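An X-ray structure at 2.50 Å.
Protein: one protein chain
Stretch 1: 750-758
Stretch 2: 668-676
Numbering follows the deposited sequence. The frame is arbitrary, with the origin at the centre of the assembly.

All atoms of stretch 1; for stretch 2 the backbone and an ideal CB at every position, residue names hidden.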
# COMPACT_ATOMS: atom_id res chain seq x y z
N ALA A 750 -15.46 22.78 17.96
CA ALA A 750 -16.52 21.90 18.46
C ALA A 750 -16.30 21.50 19.92
O ALA A 750 -17.23 21.55 20.73
CB ALA A 750 -16.62 20.67 17.60
N TYR A 751 -15.07 21.09 20.24
CA TYR A 751 -14.76 20.71 21.61
C TYR A 751 -15.06 21.83 22.62
O TYR A 751 -15.75 21.60 23.62
CB TYR A 751 -13.31 20.23 21.74
CG TYR A 751 -12.88 20.02 23.18
CD1 TYR A 751 -13.34 18.94 23.93
CD2 TYR A 751 -12.02 20.92 23.79
CE1 TYR A 751 -12.94 18.77 25.25
CE2 TYR A 751 -11.62 20.74 25.10
CZ TYR A 751 -12.08 19.67 25.82
OH TYR A 751 -11.66 19.54 27.12
N THR A 752 -14.55 23.03 22.35
CA THR A 752 -14.73 24.16 23.26
C THR A 752 -16.20 24.54 23.44
O THR A 752 -16.58 25.08 24.47
CB THR A 752 -13.96 25.43 22.80
OG1 THR A 752 -14.53 25.94 21.60
CG2 THR A 752 -12.50 25.12 22.55
N GLN A 753 -17.02 24.27 22.43
CA GLN A 753 -18.42 24.66 22.45
C GLN A 753 -19.36 23.59 23.00
O GLN A 753 -20.30 23.92 23.71
CB GLN A 753 -18.87 25.06 21.04
CG GLN A 753 -18.15 26.30 20.52
CD GLN A 753 -18.38 27.52 21.40
OE1 GLN A 753 -19.51 27.78 21.84
NE2 GLN A 753 -17.32 28.28 21.65
N LEU A 754 -19.08 22.32 22.70
CA LEU A 754 -19.99 21.23 23.09
C LEU A 754 -19.56 20.45 24.33
O LEU A 754 -20.41 19.98 25.08
CB LEU A 754 -20.18 20.27 21.91
CG LEU A 754 -20.45 20.90 20.55
CD1 LEU A 754 -20.41 19.82 19.47
CD2 LEU A 754 -21.79 21.64 20.55
N TYR A 755 -18.26 20.28 24.53
CA TYR A 755 -17.77 19.24 25.43
C TYR A 755 -16.83 19.73 26.53
O TYR A 755 -16.75 19.12 27.59
CB TYR A 755 -17.09 18.11 24.62
CG TYR A 755 -18.00 17.54 23.56
CD1 TYR A 755 -19.32 17.25 23.85
CD2 TYR A 755 -17.56 17.31 22.26
CE1 TYR A 755 -20.18 16.74 22.90
CE2 TYR A 755 -18.41 16.80 21.29
CZ TYR A 755 -19.73 16.52 21.63
OH TYR A 755 -20.61 16.01 20.73
N GLU A 756 -16.09 20.80 26.26
CA GLU A 756 -15.20 21.36 27.29
C GLU A 756 -15.98 21.65 28.58
O GLU A 756 -16.85 22.53 28.61
CB GLU A 756 -14.51 22.63 26.79
CG GLU A 756 -13.44 23.14 27.74
CD GLU A 756 -12.50 24.14 27.08
OE1 GLU A 756 -12.69 24.44 25.88
OE2 GLU A 756 -11.57 24.60 27.76
N LYS A 757 -15.67 20.90 29.63
CA LYS A 757 -16.34 21.06 30.91
C LYS A 757 -15.77 22.27 31.64
O LYS A 757 -14.80 22.87 31.17
CB LYS A 757 -16.14 19.81 31.77
CG LYS A 757 -16.56 18.52 31.11
CD LYS A 757 -18.04 18.54 30.79
CE LYS A 757 -18.57 17.12 30.58
NZ LYS A 757 -18.10 16.24 31.69
N LYS A 758 -16.39 22.63 32.76
CA LYS A 758 -15.97 23.77 33.57
C LYS A 758 -14.45 23.85 33.76
O LYS A 758 -13.84 24.89 33.49
CB LYS A 758 -16.66 23.74 34.95
CG LYS A 758 -18.18 23.67 34.91
CD LYS A 758 -18.81 24.97 34.40
CE LYS A 758 -20.32 24.94 34.56
NZ LYS A 758 -20.90 23.68 34.02
N UNK A 668 -18.40 15.66 9.53
CA UNK A 668 -19.03 15.08 10.70
C UNK A 668 -18.19 15.40 11.94
O UNK A 668 -16.99 15.12 11.98
CB UNK A 668 -19.20 13.57 10.53
N UNK A 669 -18.82 16.02 12.94
CA UNK A 669 -18.15 16.42 14.18
C UNK A 669 -17.97 15.22 15.11
O UNK A 669 -18.90 14.44 15.29
CB UNK A 669 -18.94 17.52 14.89
N UNK A 670 -16.76 15.07 15.69
CA UNK A 670 -16.53 13.93 16.60
C UNK A 670 -17.42 14.04 17.83
O UNK A 670 -17.80 15.16 18.21
CB UNK A 670 -15.06 13.86 17.02
N UNK A 671 -17.76 12.89 18.43
CA UNK A 671 -18.56 12.82 19.66
C UNK A 671 -17.67 13.17 20.84
O UNK A 671 -16.46 13.38 20.67
CB UNK A 671 -19.18 11.43 19.84
N UNK A 672 -18.25 13.22 22.04
CA UNK A 672 -17.46 13.45 23.24
C UNK A 672 -16.39 12.36 23.41
O UNK A 672 -15.28 12.62 23.88
CB UNK A 672 -18.37 13.50 24.47
N UNK A 673 -16.74 11.14 23.00
CA UNK A 673 -15.83 9.99 23.12
C UNK A 673 -14.48 10.23 22.44
O UNK A 673 -13.43 9.99 23.04
CB UNK A 673 -16.49 8.74 22.52
N UNK A 674 -14.52 10.69 21.20
CA UNK A 674 -13.32 11.00 20.45
C UNK A 674 -12.29 11.79 21.29
O UNK A 674 -11.11 11.41 21.36
CB UNK A 674 -13.69 11.79 19.20
N UNK A 675 -12.75 12.85 21.96
CA UNK A 675 -11.84 13.71 22.71
C UNK A 675 -11.12 13.03 23.88
O UNK A 675 -10.19 13.59 24.45
CB UNK A 675 -12.62 14.91 23.24
N UNK A 676 -11.54 11.81 24.19
CA UNK A 676 -10.88 11.01 25.22
C UNK A 676 -9.86 10.02 24.65
O UNK A 676 -9.10 9.41 25.39
CB UNK A 676 -11.93 10.25 26.03

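Position 668 has an ideal CB with nothing of stretch 1 within 5.5 Å, so the helix of stretch 1 places no demand on it and almost any side chain would do. The deposited residue is R668, whose guanidinium group finds its hydrogen bonds elsewhere in the structure.

At 669 the CA-to-CB bond points toward stretch 1. The ideal CB lies 4.8 Å from A750 CB and 5.3 Å from L754 CD1, two apolar groups one helical turn apart. Extended backbone angles (-78/134) agree with a beta-branched residue, and valine, isoleucine or leucine would all fill the space without stranding a polar group. The residue is I669. Its CG2 methyl does the packing, 3.5 Å from A750 CB and, more loosely, 4.3 Å from L754 CD1.

Position 670 points sideways, with no atom of stretch 1 near its ideal CB. A phi of -64° with a psi of 152° suits proline, though many residues adopt these angles. P670 is found, and its closest contact is made by the backbone: P670 O sits 3.5 Å from Y755 CE2, near the plane of the ring at its edge, where the aromatic hydrogens carry a slight positive charge.

At 671 CA-to-CB points away, and the nearest atom to the ideal CB is Y755 OH at 4.9 Å. A small or polar residue fits here, especially one able to serve the turn that follows. S671 does so: its OG accepts a weak hydrogen bond from the backbone N of 673, at 3.2 Å.

Position 672 begins a run of helical backbone angles. Its CB points sideways yet lies 3.9 Å from Y755 CD1, over the ring, and the amine of K757 offers a positive charge nearby. A side chain with an aliphatic base and an acidic or polar end would use both, although a plain aliphatic one could also cover the ring. E672 combines the two. Its CB stands 4.0 Å from the centroid of the Y755 ring in a CH-pi contact over the face, and its backbone N is 3.6 Å from Y755 CZ. The carboxylate approaches the lysine, with OE2 4.5 Å from K757 NZ, too far for a salt bridge; the poorly ordered lysine suggests a loose attraction.

Positions 673 and 674 are out of reach and unconstrained by stretch 1; they hold L673 and Y674.

At 675 CB points toward stretch 1 and lies 4.1 Å from Y751 CD1, with Y755 also close by. A broad, flat side chain could reach both tyrosines, while a long aliphatic one might fill part of the gap. Y675 spans it. Y751 CB lies over one face of its ring, 3.4 Å from Y675 CE1, and Y675 CE2 meets Y755 CD2 at 3.7 Å. Both ring pairs are oblique. The ring extends far enough for Y675 OH to come within 3.9 Å of A750 CB, while the hydroxyl is hydrogen-bonded elsewhere in the structure.

Position 676 is again out of reach, and S676 occupies it.

Stretch 2, residues 668-676: RIPSELYYS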
# COMPACT_ATOMS: atom_id res chain seq x y z
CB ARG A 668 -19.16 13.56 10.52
CG ARG A 668 -20.08 12.91 11.52
CD ARG A 668 -21.14 12.08 10.84
NE ARG A 668 -21.99 11.44 11.83
CZ ARG A 668 -21.97 10.15 12.11
NH1 ARG A 668 -21.15 9.34 11.44
NH2 ARG A 668 -22.76 9.65 13.05
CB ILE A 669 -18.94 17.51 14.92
CG1 ILE A 669 -19.05 18.74 14.04
CG2 ILE A 669 -18.26 17.89 16.24
CD1 ILE A 669 -17.73 19.13 13.36
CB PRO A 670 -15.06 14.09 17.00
CG PRO A 670 -14.43 14.82 15.84
CD PRO A 670 -15.51 15.80 15.38
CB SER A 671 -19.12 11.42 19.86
OG SER A 671 -18.09 10.51 20.18
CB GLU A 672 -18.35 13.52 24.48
CG GLU A 672 -17.68 14.20 25.67
CD GLU A 672 -18.67 14.55 26.77
OE1 GLU A 672 -19.45 13.66 27.17
OE2 GLU A 672 -18.66 15.71 27.24
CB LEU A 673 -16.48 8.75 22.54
CG LEU A 673 -16.46 7.57 23.50
CD1 LEU A 673 -17.26 7.91 24.76
CD2 LEU A 673 -17.04 6.37 22.80
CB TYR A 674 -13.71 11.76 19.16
CG TYR A 674 -12.55 12.32 18.37
CD1 TYR A 674 -12.05 13.60 18.63
CD2 TYR A 674 -11.95 11.57 17.35
CE1 TYR A 674 -10.99 14.11 17.90
CE2 TYR A 674 -10.88 12.08 16.62
CZ TYR A 674 -10.42 13.36 16.90
OH TYR A 674 -9.36 13.88 16.19
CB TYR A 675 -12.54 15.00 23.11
CG TYR A 675 -12.98 15.77 21.89
CD1 TYR A 675 -12.10 16.64 21.25
CD2 TYR A 675 -14.24 15.59 21.34
CE1 TYR A 675 -12.49 17.33 20.12
CE2 TYR A 675 -14.63 16.27 20.21
CZ TYR A 675 -13.76 17.14 19.61
OH TYR A 675 -14.14 17.84 18.47
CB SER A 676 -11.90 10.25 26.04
OG SER A 676 -12.56 11.15 26.89
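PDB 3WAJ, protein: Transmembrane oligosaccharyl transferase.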